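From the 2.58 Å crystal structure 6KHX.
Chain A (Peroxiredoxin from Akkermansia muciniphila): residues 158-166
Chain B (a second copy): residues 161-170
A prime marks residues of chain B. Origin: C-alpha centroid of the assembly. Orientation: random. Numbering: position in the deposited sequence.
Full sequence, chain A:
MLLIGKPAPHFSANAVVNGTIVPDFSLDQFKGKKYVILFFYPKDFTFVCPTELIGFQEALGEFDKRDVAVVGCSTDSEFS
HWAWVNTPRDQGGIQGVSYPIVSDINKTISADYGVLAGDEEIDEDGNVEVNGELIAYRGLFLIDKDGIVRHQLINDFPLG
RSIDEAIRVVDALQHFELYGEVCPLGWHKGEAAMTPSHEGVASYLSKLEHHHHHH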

# COMPACT_ATOMS: atom_id res chain seq x y z
N PRO A 158 13.41 -36.82 21.47
CA PRO A 158 13.86 -38.06 22.12
C PRO A 158 15.36 -38.30 22.12
O PRO A 158 15.80 -39.35 22.61
CB PRO A 158 13.13 -39.16 21.32
CG PRO A 158 12.74 -38.54 20.03
CD PRO A 158 12.98 -37.07 20.08
N LEU A 159 16.18 -37.38 21.60
CA LEU A 159 17.61 -37.61 21.43
C LEU A 159 18.41 -36.76 22.42
O LEU A 159 18.65 -35.58 22.19
CB LEU A 159 18.03 -37.33 19.99
CG LEU A 159 17.15 -38.00 18.92
CD1 LEU A 159 17.68 -37.73 17.51
CD2 LEU A 159 17.04 -39.49 19.17
N GLY A 160 18.82 -37.38 23.53
CA GLY A 160 19.63 -36.69 24.51
C GLY A 160 20.99 -36.29 23.96
O GLY A 160 21.51 -36.88 23.02
N ARG A 161 21.58 -35.27 24.59
CA ARG A 161 22.83 -34.71 24.12
C ARG A 161 24.01 -35.44 24.77
O ARG A 161 23.85 -36.43 25.48
CB ARG A 161 22.85 -33.21 24.39
CG ARG A 161 21.96 -32.45 23.42
CD ARG A 161 21.53 -31.10 23.94
NE ARG A 161 20.47 -31.22 24.94
CZ ARG A 161 19.72 -30.21 25.36
NH1 ARG A 161 19.91 -28.99 24.86
NH2 ARG A 161 18.79 -30.40 26.28
N SER A 162 25.22 -34.96 24.52
CA SER A 162 26.44 -35.61 24.98
C SER A 162 27.35 -34.57 25.62
O SER A 162 27.72 -33.58 24.98
CB SER A 162 27.15 -36.31 23.82
OG SER A 162 28.54 -36.43 24.05
N ILE A 163 27.71 -34.81 26.88
CA ILE A 163 28.62 -33.91 27.59
C ILE A 163 30.00 -33.93 26.95
O ILE A 163 30.68 -32.90 26.85
CB ILE A 163 28.69 -34.29 29.07
CG1 ILE A 163 27.32 -34.13 29.75
CG2 ILE A 163 29.73 -33.46 29.78
CD1 ILE A 163 26.97 -32.72 30.10
N ASP A 164 30.43 -35.11 26.48
CA ASP A 164 31.76 -35.24 25.91
C ASP A 164 31.92 -34.34 24.69
O ASP A 164 32.97 -33.70 24.52
CB ASP A 164 32.04 -36.69 25.54
CG ASP A 164 32.06 -37.60 26.76
OD1 ASP A 164 32.37 -37.11 27.88
OD2 ASP A 164 31.80 -38.81 26.61
N GLU A 165 30.90 -34.28 23.83
CA GLU A 165 30.99 -33.44 22.64
C GLU A 165 31.05 -31.96 23.02
O GLU A 165 31.78 -31.18 22.38
CB GLU A 165 29.82 -33.72 21.70
CG GLU A 165 29.86 -32.96 20.37
CD GLU A 165 31.13 -33.22 19.56
OE1 GLU A 165 31.73 -34.31 19.69
OE2 GLU A 165 31.52 -32.32 18.77
N ALA A 166 30.31 -31.56 24.05
CA ALA A 166 30.39 -30.17 24.50
C ALA A 166 31.79 -29.83 24.99
O ALA A 166 32.36 -28.79 24.62
CB ALA A 166 29.35 -29.92 25.59
N ARG B 161 34.47 -31.06 13.06
CA ARG B 161 33.39 -31.81 13.69
C ARG B 161 33.92 -33.15 14.19
O ARG B 161 35.12 -33.44 14.13
CB ARG B 161 32.23 -31.95 12.71
CG ARG B 161 31.45 -30.65 12.54
CD ARG B 161 30.67 -30.61 11.25
NE ARG B 161 31.54 -30.36 10.11
CZ ARG B 161 31.10 -30.05 8.89
NH1 ARG B 161 29.80 -29.93 8.67
NH2 ARG B 161 31.97 -29.83 7.91
N SER B 162 33.02 -34.00 14.68
CA SER B 162 33.37 -35.27 15.29
C SER B 162 32.50 -36.36 14.70
O SER B 162 31.28 -36.30 14.80
CB SER B 162 33.19 -35.20 16.81
OG SER B 162 32.92 -36.48 17.36
N ILE B 163 33.14 -37.38 14.12
CA ILE B 163 32.41 -38.52 13.58
C ILE B 163 31.73 -39.31 14.69
O ILE B 163 30.63 -39.84 14.50
CB ILE B 163 33.37 -39.40 12.76
CG1 ILE B 163 33.82 -38.63 11.52
CG2 ILE B 163 32.75 -40.77 12.45
CD1 ILE B 163 34.23 -39.52 10.38
N ASP B 164 32.36 -39.38 15.87
CA ASP B 164 31.77 -40.15 16.96
C ASP B 164 30.41 -39.60 17.35
O ASP B 164 29.47 -40.37 17.56
CB ASP B 164 32.71 -40.17 18.16
CG ASP B 164 34.00 -40.90 17.88
OD1 ASP B 164 34.00 -41.80 17.02
OD2 ASP B 164 35.02 -40.58 18.53
N GLU B 165 30.27 -38.27 17.43
CA GLU B 165 28.99 -37.68 17.79
C GLU B 165 27.94 -37.93 16.71
O GLU B 165 26.76 -38.17 17.02
CB GLU B 165 29.15 -36.18 18.06
CG GLU B 165 27.88 -35.46 18.54
CD GLU B 165 27.28 -36.04 19.82
OE1 GLU B 165 28.04 -36.60 20.65
OE2 GLU B 165 26.05 -35.92 20.01
N ALA B 166 28.34 -37.89 15.44
CA ALA B 166 27.39 -38.18 14.37
C ALA B 166 26.88 -39.62 14.47
O ALA B 166 25.67 -39.87 14.41
CB ALA B 166 28.04 -37.93 13.01
N ILE B 167 27.80 -40.57 14.64
CA ILE B 167 27.41 -41.97 14.79
C ILE B 167 26.55 -42.16 16.04
O ILE B 167 25.59 -42.94 16.03
CB ILE B 167 28.65 -42.88 14.77
CG1 ILE B 167 29.19 -42.95 13.34
CG2 ILE B 167 28.33 -44.27 15.30
CD1 ILE B 167 30.50 -43.65 13.21
N ARG B 168 26.89 -41.47 17.13
CA ARG B 168 26.12 -41.62 18.36
C ARG B 168 24.69 -41.14 18.16
O ARG B 168 23.74 -41.79 18.62
CB ARG B 168 26.78 -40.84 19.50
CG ARG B 168 26.20 -41.15 20.86
CD ARG B 168 26.65 -40.15 21.91
NE ARG B 168 25.95 -38.88 21.80
CZ ARG B 168 24.79 -38.62 22.38
NH1 ARG B 168 24.20 -39.54 23.13
NH2 ARG B 168 24.21 -37.43 22.24
N VAL B 169 24.52 -40.00 17.49
CA VAL B 169 23.17 -39.49 17.23
C VAL B 169 22.41 -40.42 16.29
O VAL B 169 21.21 -40.64 16.46
CB VAL B 169 23.25 -38.05 16.69
CG1 VAL B 169 21.86 -37.53 16.40
CG2 VAL B 169 23.92 -37.14 17.70
N VAL B 170 23.10 -41.00 15.30
CA VAL B 170 22.46 -41.98 14.44
C VAL B 170 21.95 -43.16 15.26
O VAL B 170 20.80 -43.60 15.10
CB VAL B 170 23.43 -42.45 13.33
CG1 VAL B 170 22.88 -43.69 12.65
CG2 VAL B 170 23.66 -41.34 12.32
O HOH W 1 30.80 -32.62 15.66

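Each stretch carries the start of the same helix. In chain A the helix begins at Ile163 and runs on past Ala166. In chain B it begins at Ile163′ and continues beyond Val170′. The backbones come nearest at Glu165 and Glu165′, whose CA atoms are 6.7 Å apart. A second approach pairs the loop of chain A with a later part of the helix of chain B: Leu159 CA lies 7.2 Å from Val169′ CA.

Both helices are capped in the same way. Ser162 OG accepts from Glu165 N at 3.2 Å, and Ser162′ OG accepts from Glu165′ N at 3.2 Å. The cap satisfies an amide that has no helical carbonyl before it. The first backbone bonds are weak, with Ala166 N to Ser162 O and Ala166′ N to Ser162′ O both at 3.4 Å. The next turn of chain B is tighter: Arg168′ N reaches Asp164′ O at 2.8 Å.

The capping serines and the glutamates also meet across the contact, and all four point their CA-to-CB bonds toward the other stretch. Ser162′ OG donates a weak bond to Glu165 OE1 at 3.4 Å. In the reciprocal pair, Ser162 OG is 3.4 Å from Glu165′ OE1. The two carboxylates come close, with Glu165 OE1 4.4 Å from Glu165′ OE1. This brings like charges together, and both groups have polar partners. A water bridges the chains, donating to Glu165 OE2 at 3.2 Å and accepting from Ser162′ N at 2.8 Å.

Glu165′ is paired with Arg168′, one turn further along its own helix. The salt bridge joins Arg168′ NH2 to Glu165′ OE2 at 3.3 Å. Arg168′ NE also donates to Glu165′ OE1 at 3.3 Å.

Arg168′ makes the strongest direct link between the stretches. Its NH2 donates to Gly160 O at 2.9 Å, with an N-H...acceptor angle of 164°. The carbonyl oxygen lies at the guanidinium edge, near its plane, where an N-H can point at it. Ser162 CB lies over one face of the same group, 3.5 Å from Arg168′ NE. NH2 thus serves the carboxylate of its own chain and a backbone carbonyl of the other. Arg168′ NH1 is bonded elsewhere in the structure.

Leu159 adds an apolar contact. Its CA-to-CB bond points toward chain B, and Leu159 CD1 lies 4.3 Å from Val169′ CG1. Both residues are buried. The two stretches together bury 327 Å².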